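Local coordinates for probable chitinase A (Chromobacterium violaceum, PDB 4TX8), which is a family 18 glycoside hydrolase that probably cleaves internal beta-1,4 linkages of chitin and may hold the polymer through a carbohydrate-binding module, at residues S122-S127 with W401-G406; D216-S221 with H290-N295; L299-P302 with V307-E310; G348-R353 with S358-A363; V394-I399 with Y407-P412. All blocks are in the same frame, centred on the assembly; numbering follows the deposited sequence.

Contact 1 (S122-S127 with W401-G406); sequences SAFPLS and WDRRDG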
# COMPACT_ATOMS: atom_id res chain seq x y z
N SER A 122 14.54 10.27 6.62
CA SER A 122 14.20 9.62 7.87
C SER A 122 12.69 9.50 8.03
O SER A 122 11.92 10.12 7.28
CB SER A 122 14.78 10.39 9.05
OG SER A 122 14.04 11.57 9.29
N ALA A 123 12.26 8.70 9.00
CA ALA A 123 10.86 8.65 9.38
C ALA A 123 10.42 10.01 9.90
O ALA A 123 11.25 10.82 10.32
CB ALA A 123 10.61 7.57 10.42
N PHE A 124 9.12 10.27 9.87
CA PHE A 124 8.57 11.52 10.38
C PHE A 124 7.32 11.21 11.20
O PHE A 124 6.69 10.18 10.99
CB PHE A 124 8.26 12.48 9.22
CG PHE A 124 7.13 12.03 8.33
CD1 PHE A 124 7.34 11.10 7.33
CD2 PHE A 124 5.86 12.55 8.50
CE1 PHE A 124 6.30 10.69 6.51
CE2 PHE A 124 4.81 12.14 7.69
CZ PHE A 124 5.03 11.21 6.69
N PRO A 125 6.98 12.09 12.16
CA PRO A 125 5.84 11.87 13.05
C PRO A 125 4.52 11.57 12.33
O PRO A 125 4.18 12.22 11.35
CB PRO A 125 5.75 13.19 13.82
CG PRO A 125 7.17 13.66 13.89
CD PRO A 125 7.77 13.28 12.55
N LEU A 126 3.80 10.58 12.84
CA LEU A 126 2.54 10.13 12.24
C LEU A 126 1.50 11.25 12.18
O LEU A 126 0.64 11.28 11.30
CB LEU A 126 1.98 8.94 13.02
CG LEU A 126 0.79 8.21 12.39
CD1 LEU A 126 1.25 7.33 11.23
CD2 LEU A 126 0.05 7.39 13.43
N SER A 127 1.59 12.18 13.13
CA SER A 127 0.68 13.33 13.18
C SER A 127 0.75 14.20 11.93
O SER A 127 -0.21 14.91 11.61
CB SER A 127 0.99 14.18 14.41
OG SER A 127 2.34 14.63 14.39
N TRP A 401 7.65 8.56 0.27
CA TRP A 401 8.17 8.95 -1.03
C TRP A 401 7.31 10.05 -1.64
O TRP A 401 7.83 10.97 -2.27
CB TRP A 401 8.25 7.75 -1.98
CG TRP A 401 9.53 6.99 -1.81
CD1 TRP A 401 9.67 5.71 -1.37
CD2 TRP A 401 10.85 7.48 -2.06
NE1 TRP A 401 11.00 5.36 -1.34
CE2 TRP A 401 11.75 6.43 -1.76
CE3 TRP A 401 11.37 8.69 -2.51
CZ2 TRP A 401 13.13 6.56 -1.89
CZ3 TRP A 401 12.74 8.83 -2.65
CH2 TRP A 401 13.61 7.77 -2.34
N ASP A 402 6.00 9.97 -1.42
CA ASP A 402 5.10 11.01 -1.91
C ASP A 402 5.40 12.35 -1.24
O ASP A 402 5.43 13.39 -1.89
CB ASP A 402 3.64 10.63 -1.67
CG ASP A 402 2.69 11.77 -1.94
OD1 ASP A 402 2.44 12.07 -3.13
OD2 ASP A 402 2.19 12.38 -0.97
N ARG A 403 5.65 12.31 0.07
CA ARG A 403 5.99 13.50 0.84
C ARG A 403 7.31 14.10 0.37
O ARG A 403 7.42 15.32 0.16
CB ARG A 403 6.07 13.15 2.33
CG ARG A 403 6.57 14.27 3.24
CD ARG A 403 6.57 13.78 4.69
NE ARG A 403 7.16 14.72 5.64
CZ ARG A 403 8.42 14.67 6.05
NH1 ARG A 403 9.24 13.73 5.60
NH2 ARG A 403 8.87 15.57 6.92
N ARG A 404 8.32 13.25 0.19
CA ARG A 404 9.63 13.68 -0.26
C ARG A 404 9.56 14.32 -1.64
O ARG A 404 10.25 15.29 -1.93
CB ARG A 404 10.60 12.49 -0.26
CG ARG A 404 11.98 12.77 -0.86
CD ARG A 404 12.65 13.99 -0.24
NE ARG A 404 12.77 13.91 1.21
CZ ARG A 404 13.32 14.86 1.95
NH1 ARG A 404 13.81 15.96 1.38
NH2 ARG A 404 13.39 14.73 3.27
N ASP A 405 8.68 13.78 -2.49
CA ASP A 405 8.54 14.25 -3.87
C ASP A 405 7.60 15.45 -4.00
O ASP A 405 7.40 15.96 -5.10
CB ASP A 405 8.06 13.11 -4.77
CG ASP A 405 9.10 12.02 -4.94
OD1 ASP A 405 10.31 12.31 -4.78
OD2 ASP A 405 8.72 10.87 -5.24
N GLY A 406 7.04 15.91 -2.89
CA GLY A 406 6.20 17.09 -2.88
C GLY A 406 4.71 16.83 -3.06
O GLY A 406 4.00 17.67 -3.62
O HOH W 1 12.19 12.69 5.24
O HOH W 2 11.40 12.83 7.35

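Contact 2 (D216-S221 with H290-N295); sequences DLDLES and HVQYYN. With CA (calcium ion), chain D.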
# COMPACT_ATOMS: atom_id res chain seq x y z
N ASP A 216 -2.10 -5.42 7.71
CA ASP A 216 -1.92 -5.51 6.27
C ASP A 216 -0.93 -6.63 5.97
O ASP A 216 0.12 -6.71 6.61
CB ASP A 216 -1.41 -4.18 5.70
CG ASP A 216 -1.06 -4.27 4.22
OD1 ASP A 216 -1.99 -4.40 3.40
OD2 ASP A 216 0.14 -4.21 3.89
N LEU A 217 -1.25 -7.48 5.01
CA LEU A 217 -0.35 -8.57 4.65
C LEU A 217 0.49 -8.20 3.42
O LEU A 217 -0.00 -8.17 2.30
CB LEU A 217 -1.12 -9.86 4.40
CG LEU A 217 -2.07 -10.29 5.52
CD1 LEU A 217 -2.79 -11.57 5.14
CD2 LEU A 217 -1.31 -10.45 6.84
N ASP A 218 1.77 -7.93 3.66
CA ASP A 218 2.71 -7.61 2.60
C ASP A 218 3.93 -8.51 2.77
O ASP A 218 5.07 -8.05 2.68
CB ASP A 218 3.10 -6.13 2.66
CG ASP A 218 3.91 -5.68 1.46
OD1 ASP A 218 3.88 -6.35 0.42
OD2 ASP A 218 4.59 -4.63 1.57
N LEU A 219 3.69 -9.79 3.02
CA LEU A 219 4.73 -10.67 3.54
C LEU A 219 5.09 -11.84 2.64
O LEU A 219 5.88 -12.70 3.03
CB LEU A 219 4.29 -11.21 4.91
CG LEU A 219 2.84 -11.70 5.07
CD1 LEU A 219 2.53 -12.93 4.23
CD2 LEU A 219 2.54 -11.98 6.53
N GLU A 220 4.53 -11.89 1.44
CA GLU A 220 4.57 -13.11 0.65
C GLU A 220 5.96 -13.45 0.12
O GLU A 220 6.27 -14.62 -0.11
CB GLU A 220 3.59 -13.02 -0.53
CG GLU A 220 4.01 -12.08 -1.65
CD GLU A 220 3.50 -10.67 -1.47
OE1 GLU A 220 3.17 -10.29 -0.33
OE2 GLU A 220 3.43 -9.94 -2.49
N SER A 221 6.81 -12.45 -0.05
CA SER A 221 8.07 -12.68 -0.74
C SER A 221 9.09 -13.42 0.11
O SER A 221 9.92 -14.15 -0.41
CB SER A 221 8.66 -11.35 -1.22
OG SER A 221 9.93 -11.52 -1.81
N HIS A 290 -5.36 -4.69 -2.32
CA HIS A 290 -4.77 -3.83 -3.33
C HIS A 290 -3.51 -4.49 -3.86
O HIS A 290 -2.42 -4.35 -3.29
CB HIS A 290 -4.48 -2.44 -2.77
CG HIS A 290 -4.13 -2.42 -1.32
ND1 HIS A 290 -3.06 -3.12 -0.80
CD2 HIS A 290 -4.70 -1.77 -0.27
CE1 HIS A 290 -2.99 -2.91 0.50
NE2 HIS A 290 -3.97 -2.10 0.85
N VAL A 291 -3.67 -5.22 -4.95
CA VAL A 291 -2.58 -5.93 -5.59
C VAL A 291 -1.52 -4.93 -6.06
O VAL A 291 -1.83 -3.83 -6.51
CB VAL A 291 -3.09 -6.78 -6.77
CG1 VAL A 291 -1.98 -7.13 -7.75
CG2 VAL A 291 -3.76 -8.05 -6.25
N GLN A 292 -0.26 -5.31 -5.91
CA GLN A 292 0.84 -4.48 -6.38
C GLN A 292 1.05 -4.69 -7.87
O GLN A 292 1.51 -5.74 -8.31
CB GLN A 292 2.12 -4.80 -5.58
CG GLN A 292 1.99 -4.47 -4.09
CD GLN A 292 3.10 -5.08 -3.24
OE1 GLN A 292 3.96 -5.80 -3.73
NE2 GLN A 292 3.09 -4.76 -1.95
N TYR A 293 0.68 -3.69 -8.66
CA TYR A 293 0.86 -3.77 -10.10
C TYR A 293 2.18 -3.12 -10.50
O TYR A 293 2.22 -2.28 -11.40
CB TYR A 293 -0.32 -3.12 -10.82
CG TYR A 293 -1.62 -3.82 -10.53
CD1 TYR A 293 -1.97 -4.98 -11.20
CD2 TYR A 293 -2.50 -3.32 -9.58
CE1 TYR A 293 -3.17 -5.63 -10.93
CE2 TYR A 293 -3.69 -3.96 -9.30
CZ TYR A 293 -4.02 -5.11 -9.98
OH TYR A 293 -5.21 -5.75 -9.71
N TYR A 294 3.25 -3.51 -9.83
CA TYR A 294 4.58 -3.03 -10.18
C TYR A 294 5.65 -4.08 -9.90
O TYR A 294 5.42 -5.04 -9.17
CB TYR A 294 4.92 -1.72 -9.45
CG TYR A 294 4.55 -1.66 -7.98
CD1 TYR A 294 3.26 -1.33 -7.58
CD2 TYR A 294 5.50 -1.90 -6.98
CE1 TYR A 294 2.92 -1.26 -6.24
CE2 TYR A 294 5.16 -1.82 -5.64
CZ TYR A 294 3.87 -1.50 -5.28
OH TYR A 294 3.52 -1.43 -3.95
N ASN A 295 6.82 -3.87 -10.51
CA ASN A 295 7.98 -4.74 -10.36
C ASN A 295 7.80 -6.15 -10.91
O ASN A 295 8.64 -7.01 -10.69
CB ASN A 295 8.38 -4.85 -8.88
CG ASN A 295 9.01 -3.58 -8.34
OD1 ASN A 295 9.41 -2.70 -9.10
ND2 ASN A 295 9.11 -3.49 -7.02
CA CA D . 3.37 -7.89 -1.31
O HOH W 3 5.87 -7.71 -1.78

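Contact 3 (L299-P302 with V307-E310); sequences LYTP and VLAE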
# COMPACT_ATOMS: atom_id res chain seq x y z
N LEU A 299 0.57 -7.99 -17.44
CA LEU A 299 -0.44 -8.85 -16.85
C LEU A 299 -1.34 -9.49 -17.90
O LEU A 299 -1.91 -8.79 -18.74
CB LEU A 299 -1.30 -8.04 -15.87
CG LEU A 299 -2.44 -8.78 -15.18
CD1 LEU A 299 -1.89 -9.85 -14.25
CD2 LEU A 299 -3.31 -7.80 -14.42
N TYR A 300 -1.46 -10.81 -17.86
CA TYR A 300 -2.32 -11.52 -18.79
C TYR A 300 -3.73 -11.65 -18.21
O TYR A 300 -3.93 -12.31 -17.19
CB TYR A 300 -1.75 -12.89 -19.14
CG TYR A 300 -2.45 -13.60 -20.29
CD1 TYR A 300 -3.67 -14.24 -20.11
CD2 TYR A 300 -1.88 -13.63 -21.56
CE1 TYR A 300 -4.31 -14.88 -21.15
CE2 TYR A 300 -2.52 -14.27 -22.61
CZ TYR A 300 -3.73 -14.89 -22.40
OH TYR A 300 -4.37 -15.54 -23.44
N THR A 301 -4.69 -11.03 -18.88
CA THR A 301 -6.08 -11.05 -18.43
C THR A 301 -6.98 -11.65 -19.51
O THR A 301 -6.56 -11.78 -20.66
CB THR A 301 -6.59 -9.64 -18.08
OG1 THR A 301 -6.91 -8.93 -19.28
CG2 THR A 301 -5.54 -8.87 -17.29
N PRO A 302 -8.21 -12.03 -19.15
CA PRO A 302 -9.12 -12.52 -20.20
C PRO A 302 -9.76 -11.41 -21.02
O PRO A 302 -10.65 -11.70 -21.82
CB PRO A 302 -10.19 -13.28 -19.40
CG PRO A 302 -10.17 -12.66 -18.05
CD PRO A 302 -8.74 -12.27 -17.80
N VAL A 307 -1.13 -9.40 -23.45
CA VAL A 307 -0.97 -8.93 -22.08
C VAL A 307 -1.20 -7.43 -21.98
O VAL A 307 -0.96 -6.69 -22.93
CB VAL A 307 0.44 -9.26 -21.51
CG1 VAL A 307 0.65 -10.76 -21.45
CG2 VAL A 307 1.52 -8.59 -22.34
N LEU A 308 -1.68 -6.99 -20.82
CA LEU A 308 -1.85 -5.56 -20.58
C LEU A 308 -0.52 -4.98 -20.12
O LEU A 308 0.13 -5.53 -19.23
CB LEU A 308 -2.95 -5.32 -19.55
CG LEU A 308 -4.29 -5.98 -19.89
CD1 LEU A 308 -5.34 -5.62 -18.86
CD2 LEU A 308 -4.76 -5.59 -21.29
N ALA A 309 -0.13 -3.88 -20.73
CA ALA A 309 1.19 -3.30 -20.50
C ALA A 309 1.34 -2.74 -19.09
O ALA A 309 0.43 -2.13 -18.54
CB ALA A 309 1.47 -2.20 -21.52
N GLU A 310 2.51 -2.98 -18.51
CA GLU A 310 2.85 -2.43 -17.21
C GLU A 310 2.85 -0.90 -17.27
O GLU A 310 3.42 -0.31 -18.18
CB GLU A 310 4.22 -2.95 -16.76
CG GLU A 310 4.44 -2.90 -15.26
CD GLU A 310 5.81 -3.41 -14.86
OE1 GLU A 310 6.68 -3.58 -15.75
OE2 GLU A 310 6.02 -3.65 -13.65

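Contact 4 (G348-R353 with S358-A363); sequences GVPSGR and SGFVTA. With MG (magnesium ion), chain C.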
# COMPACT_ATOMS: atom_id res chain seq x y z
N GLY A 348 -2.75 -1.15 -6.44
CA GLY A 348 -1.52 -0.62 -5.90
C GLY A 348 -0.50 -0.23 -6.96
O GLY A 348 -0.21 -1.00 -7.88
N VAL A 349 0.04 0.98 -6.83
CA VAL A 349 0.97 1.54 -7.80
C VAL A 349 2.14 2.21 -7.08
O VAL A 349 2.05 2.48 -5.88
CB VAL A 349 0.27 2.57 -8.72
CG1 VAL A 349 -0.78 1.89 -9.60
CG2 VAL A 349 -0.37 3.66 -7.87
N PRO A 350 3.26 2.46 -7.78
CA PRO A 350 4.34 3.25 -7.17
C PRO A 350 3.95 4.72 -7.08
O PRO A 350 3.23 5.20 -7.96
CB PRO A 350 5.51 3.06 -8.14
CG PRO A 350 5.15 1.84 -8.95
CD PRO A 350 3.67 1.87 -9.07
N SER A 351 4.39 5.43 -6.05
CA SER A 351 4.01 6.84 -5.91
C SER A 351 4.84 7.71 -6.85
O SER A 351 4.44 8.83 -7.17
CB SER A 351 4.16 7.31 -4.46
OG SER A 351 5.50 7.21 -4.01
N GLY A 352 5.98 7.19 -7.29
CA GLY A 352 6.88 7.91 -8.17
C GLY A 352 8.03 7.04 -8.60
O GLY A 352 8.08 5.85 -8.27
N ARG A 353 8.98 7.62 -9.32
CA ARG A 353 10.08 6.88 -9.93
C ARG A 353 11.01 6.19 -8.93
O ARG A 353 11.62 5.17 -9.25
CB ARG A 353 10.90 7.81 -10.83
CG ARG A 353 10.17 8.24 -12.09
CD ARG A 353 10.36 7.23 -13.20
NE ARG A 353 9.36 7.38 -14.26
CZ ARG A 353 9.41 6.73 -15.42
NH1 ARG A 353 10.41 5.90 -15.67
NH2 ARG A 353 8.46 6.92 -16.33
N SER A 358 9.73 -0.75 -11.81
CA SER A 358 8.89 -0.69 -13.01
C SER A 358 7.43 -0.57 -12.61
O SER A 358 7.07 -0.88 -11.47
CB SER A 358 9.10 -1.92 -13.88
OG SER A 358 8.57 -3.08 -13.26
N GLY A 359 6.59 -0.13 -13.54
CA GLY A 359 5.16 -0.04 -13.28
C GLY A 359 4.71 1.34 -12.84
O GLY A 359 3.63 1.50 -12.28
N PHE A 360 5.55 2.33 -13.12
CA PHE A 360 5.25 3.72 -12.77
C PHE A 360 4.03 4.23 -13.51
O PHE A 360 3.81 3.88 -14.67
CB PHE A 360 6.46 4.61 -13.06
CG PHE A 360 7.76 4.04 -12.59
CD1 PHE A 360 8.04 3.97 -11.23
CD2 PHE A 360 8.69 3.56 -13.49
CE1 PHE A 360 9.24 3.44 -10.78
CE2 PHE A 360 9.90 3.03 -13.05
CZ PHE A 360 10.17 2.97 -11.70
N VAL A 361 3.25 5.07 -12.84
CA VAL A 361 2.06 5.66 -13.46
C VAL A 361 2.00 7.15 -13.18
O VAL A 361 2.52 7.63 -12.17
CB VAL A 361 0.76 4.99 -12.94
CG1 VAL A 361 0.70 3.53 -13.37
CG2 VAL A 361 0.66 5.12 -11.43
N THR A 362 1.36 7.89 -14.08
CA THR A 362 1.06 9.30 -13.84
C THR A 362 -0.23 9.41 -13.05
O THR A 362 -1.02 8.46 -13.01
CB THR A 362 0.92 10.09 -15.14
OG1 THR A 362 -0.17 9.55 -15.90
CG2 THR A 362 2.19 10.00 -15.97
N ALA A 363 -0.46 10.57 -12.45
CA ALA A 363 -1.72 10.82 -11.75
C ALA A 363 -2.89 10.73 -12.72
O ALA A 363 -3.98 10.29 -12.35
CB ALA A 363 -1.69 12.18 -11.08
MG MG C . 13.11 3.18 -9.39
O HOH W 4 4.51 5.99 -10.38
O HOH W 5 13.44 3.60 -11.88
O HOH W 6 14.63 1.26 -10.02
O HOH W 7 13.44 2.61 -6.97

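Contact 5 (V394-I399 with Y407-P412); sequences VMTWSI and YTFSRP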
# COMPACT_ATOMS: atom_id res chain seq x y z
N VAL A 394 -7.31 3.38 -4.39
CA VAL A 394 -5.90 3.35 -4.77
C VAL A 394 -4.97 3.14 -3.57
O VAL A 394 -5.14 3.76 -2.52
CB VAL A 394 -5.50 4.68 -5.47
CG1 VAL A 394 -4.03 4.66 -5.88
CG2 VAL A 394 -6.38 4.93 -6.69
N MET A 395 -3.99 2.25 -3.74
CA MET A 395 -2.90 2.11 -2.78
C MET A 395 -1.59 2.54 -3.41
O MET A 395 -1.38 2.34 -4.61
CB MET A 395 -2.80 0.66 -2.28
CG MET A 395 -1.60 0.37 -1.36
SD MET A 395 -0.06 0.00 -2.24
CE MET A 395 -0.12 -1.79 -2.36
N THR A 396 -0.69 3.11 -2.60
CA THR A 396 0.64 3.49 -3.07
C THR A 396 1.76 3.22 -2.09
O THR A 396 1.61 3.44 -0.89
CB THR A 396 0.75 4.99 -3.40
OG1 THR A 396 -0.52 5.62 -3.22
CG2 THR A 396 1.23 5.17 -4.80
N TRP A 397 2.89 2.77 -2.62
CA TRP A 397 4.16 2.90 -1.94
C TRP A 397 4.81 4.17 -2.48
O TRP A 397 5.21 4.19 -3.64
CB TRP A 397 5.06 1.69 -2.20
CG TRP A 397 6.34 1.71 -1.44
CD1 TRP A 397 7.54 2.23 -1.84
CD2 TRP A 397 6.56 1.18 -0.12
NE1 TRP A 397 8.49 2.05 -0.86
CE2 TRP A 397 7.91 1.42 0.20
CE3 TRP A 397 5.74 0.54 0.80
CZ2 TRP A 397 8.46 1.02 1.42
CZ3 TRP A 397 6.29 0.15 2.02
CH2 TRP A 397 7.63 0.39 2.32
N SER A 398 4.92 5.23 -1.68
CA SER A 398 4.55 5.25 -0.27
C SER A 398 4.20 6.67 0.16
O SER A 398 4.41 7.62 -0.60
CB SER A 398 5.70 4.73 0.59
OG SER A 398 6.82 5.60 0.48
N ILE A 399 3.69 6.80 1.37
CA ILE A 399 3.44 8.11 1.96
C ILE A 399 4.73 8.93 2.04
O ILE A 399 4.75 10.12 1.70
CB ILE A 399 2.81 7.98 3.36
CG1 ILE A 399 1.43 7.32 3.25
CG2 ILE A 399 2.72 9.33 4.06
CD1 ILE A 399 0.66 7.25 4.56
N TYR A 407 4.25 15.68 -2.58
CA TYR A 407 2.83 15.30 -2.64
C TYR A 407 2.29 15.29 -4.06
O TYR A 407 1.12 15.57 -4.29
CB TYR A 407 1.98 16.24 -1.78
CG TYR A 407 2.49 16.44 -0.37
CD1 TYR A 407 2.47 15.40 0.55
CD2 TYR A 407 2.97 17.68 0.04
CE1 TYR A 407 2.92 15.59 1.85
CE2 TYR A 407 3.43 17.87 1.33
CZ TYR A 407 3.40 16.83 2.23
OH TYR A 407 3.86 17.02 3.51
N THR A 408 3.15 14.94 -5.02
CA THR A 408 2.76 14.97 -6.43
C THR A 408 1.83 13.82 -6.80
O THR A 408 1.19 13.85 -7.85
CB THR A 408 4.00 14.91 -7.34
OG1 THR A 408 4.85 13.84 -6.92
CG2 THR A 408 4.76 16.22 -7.28
N PHE A 409 1.75 12.81 -5.94
CA PHE A 409 0.82 11.71 -6.15
C PHE A 409 -0.45 11.94 -5.34
O PHE A 409 -1.55 11.95 -5.88
CB PHE A 409 1.46 10.37 -5.79
CG PHE A 409 0.58 9.17 -6.10
CD1 PHE A 409 -0.35 8.72 -5.18
CD2 PHE A 409 0.70 8.50 -7.31
CE1 PHE A 409 -1.16 7.62 -5.47
CE2 PHE A 409 -0.09 7.40 -7.60
CZ PHE A 409 -1.03 6.97 -6.68
N SER A 410 -0.29 12.13 -4.03
CA SER A 410 -1.43 12.21 -3.12
C SER A 410 -2.40 13.35 -3.45
O SER A 410 -3.61 13.17 -3.36
CB SER A 410 -0.95 12.35 -1.67
OG SER A 410 -0.17 13.51 -1.49
N ARG A 411 -1.88 14.52 -3.82
CA ARG A 411 -2.75 15.66 -4.07
C ARG A 411 -3.70 15.43 -5.26
O ARG A 411 -4.91 15.55 -5.10
CB ARG A 411 -1.94 16.95 -4.27
CG ARG A 411 -1.44 17.57 -2.98
CD ARG A 411 -0.58 18.80 -3.25
NE ARG A 411 -0.10 19.41 -2.01
CZ ARG A 411 0.82 20.37 -1.95
NH1 ARG A 411 1.37 20.83 -3.06
NH2 ARG A 411 1.19 20.86 -0.77
N PRO A 412 -3.16 15.10 -6.45
CA PRO A 412 -4.14 14.94 -7.54
C PRO A 412 -4.97 13.66 -7.43
O PRO A 412 -6.12 13.66 -7.84
CB PRO A 412 -3.27 14.91 -8.80
CG PRO A 412 -1.94 14.43 -8.33
CD PRO A 412 -1.77 14.97 -6.94

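Contact 1 (S122-S127 with W401-G406)
The guanidinium of Arg403 lies flat on one face of the Phe124 ring, centres 4.1 Å apart and planes only 11° from parallel, a stacked cation-pi pair. Arg403 CD, the last methylene before the guanidinium, sits almost over the middle of the same ring and makes a CH-pi contact, 3.6 Å from the centroid, while NE, CZ and NH1 run on above CG and the CD1 side. Ring and arginine thus slide past each other in opposite directions. The arginine gets this reach from an extended chain, with CG anti to the backbone N (chi1 174°) and no bend before NE. At the edge of the guanidinium, in its plane, NH1 meets water 1 at 3.1 Å. Water 2 accepts from Arg403 NH1 at 2.9 Å and donates to Ser122 O at 2.8 Å, so a second, solvent-mediated link runs beside the stack. Water 1 also accepts from Arg404 NH2, 3.1 Å away, and donates to Ser122 O as well, over a long 3.3 Å. From Phe124, the backbone carbonyl binds Trp113 NE1, and the two rings meet edge-to-face. Arg404 NH1 binds Trp71 O and Pro64 O of the family 5/12 carbohydrate-binding module, so helix 399-404 also meets that module. Gly406, with positive phi, ends the helix in a Schellman motif. The pairing belongs to the seam of a TIM barrel: the loop after strand 108-114 is joined to helix 399-404, which directly follows strand 393-397, the barrel strand beside 108-114.

Contact 2 (D216-S221 with H290-N295)
Asp216 turns its OD1 to the rim of the His290 imidazole, 3.4 Å from CE1 and near the ring plane; carboxylate and ring are inclined at 41°. No hydrogen bond joins the pair, and the polar needs of the carboxylate are met elsewhere: OD1 by Ser253 OG, OD2 by Tyr112 OH and Ser180 OG. Two residues on, Asp218 carries the main polar link. With CG anti to the backbone N (chi1 -172°), its OD1 binds the calcium ion at 2.4 Å and also accepts from Gln292 NE2 over 3.0 Å. The bond is bent (137° at the hydrogen); NE2 lies above the carboxylate plane, OD1 lies out of the amide plane of Gln292, and the two groups stand nearly perpendicular. Glu220 then curls back, its chain bent at chi2, and grips the calcium ion with both oxygens, OE1 at 2.6 Å and OE2 at 2.4 Å. OE2 also accepts from Glu257 N. Water 3, 2.5 Å from the calcium ion, and Ala255 O are further ligands. Citrate, probably from the crystallisation liquor, binds Tyr294 OH next door. Gln292 reaches in from strand 288-292, two strands along the barrel. Asp216, Asp218 and Glu220 are the last three acidic positions of the DxxDxDxE signature of family 18, on and just after strand 214-218 of the TIM barrel. In relatives the glutamate that ends this signature is the general acid, consistent with the active-site end of the barrel here.

Contact 3 (L299-P302 with V307-E310)
Leu299 and Leu308 pair through their backbones as an antiparallel hydrogen-bonded pair. Leu308 N donates to Leu299 O over 2.8 Å, and Leu299 N donates to Leu308 O over 3.1 Å, both fairly straight at 165° and 160°. The bridge is a single one, and neighbouring residues on both segments also touch. Val307 CG1 reaches the edge of the Tyr300 ring, 3.8 Å from CD2, the two side chains crossing at about a right angle. Farther along, Leu308 CD1 wedges against Thr301, 3.6 Å from its CG2 and 3.7 Å from its OG1. The two segments are the arms of one long excursion between strand 288-292 and helix 313-325, the loop that follows a TIM-barrel strand, with four residues linking the arms. What holds Thr301 for the leucine is its hydroxyl: OG1 sits between backbone N and carbonyl carbon (chi1 78°) and accepts from Tyr303 N, an ST turn, which leaves the methyl CG2 beside its own backbone N. Farther out, Leu299 and Leu308 both rest on Met315 of helix 313-325, and Thr301 touches Met322 of the same helix, so the pair of arms is laid against it. Leu299 also meets His258 and Gln262, and at the far end Glu310 OE2 is bonded to Ser358 OG.

Contact 4 (G348-R353 with S358-A363)
Around Pro350 and Phe360, whose CA atoms are 5.7 Å apart, the two backbones run at 106° to each other and are joined by water 4, which donates to Pro350 O at 2.8 Å and accepts from Val361 N at 2.9 Å. Pro350 CD abuts the carbonyl of Gly359, 3.2 Å from its O, and Pro350 CB faces Phe360 CD1. Gly359 has positive phi. Two residues on, Val361 uses CG2, the methyl held between backbone N and carbonyl carbon, to touch Val349 CB at 3.7 Å. Here the TIM-barrel strand 345-350 hands over to helix 363-375, and Thr362 is the N-cap of that helix, its OG1 bonded to Thr365 N. Phe360 lies against Arg353. Bent at chi2 (-86°), the arginine passes CD over one face of the ring, a CH-pi contact 4.1 Å from the centroid, and its guanidinium follows at 23° to the ring, with Phe360 CD2 over its rim. Phe360 CE1 is 3.3 Å from Arg353 O, the carbonyl that binds the magnesium ion at 2.5 Å. Ala356 O and waters 5, 6 and 7 are the other ligands found, so the ion pins the turn between the segments while the aromatic ring flanks it. Ser358 OG also bonds a citrate, which probably comes from the crystallisation liquor.

Contact 5 (V394-I399 with Y407-P412)
Phe409 comes at Thr396 and Val394 from the opposite direction, from the turn ahead of helix 410-417, onto strand 393-397. From CB, CG stands anti to the backbone N (chi1 -175°), which carries the ring toward the strand. At the tip, CZ meets Val394 CG1 at 3.9 Å, and this methyl touches the ring edge in its plane. Thr396 is modelled nearly eclipsed (chi1 -3°) and with very short contacts, so the exact setting of its branches is doubtful. As modelled, CD1 is the first ring atom to meet it, 3.7 Å from Thr396 OG1; CE1 is near both branches of the threonine; and CZ and, on the return side, CE2 have CG2 in range. The methyl then sits over one face, a CH-pi contact 3.6 Å from the centroid and set toward the rim. The strand is the last of the TIM barrel, lying between strands 345-350 and 108-114, and its outer side packs against helix 363-375 and the turn before helix 410-417: Phe409 also touches Val349 and Val366, and Val394 touches Val366 and Leu370. A cis peptide joins Trp397 to Ser398 where the strand ends, a feature also known in other family 18 chitinases. Ser398 then caps helix 399-404 through its OG and Trp401 N, and Asp402 OD1 accepts from Phe409 N, fixing the backbone that carries the ring.

From the N terminus, the loop after strand 108-114 opens contact 1, which closes only at helix 399-404 and so encloses contacts 2, 3 and 4. Inside it, contact 2 joins two barrel strands across 68 residues, and contacts 3 and 4 follow in series, each closing a short loop, after strands 288-292 and 345-350. Glu310 and Ser358 tie contact 3 to contact 4. Backbone pairing of strands 288-292, 345-350 and 393-397 runs from contact 2 through contact 4 to contact 5. Contact 5 crosses contact 1, since residues 401-406 lie between its segments, and Asp402 probably bonds Tyr407 and Ser410 there.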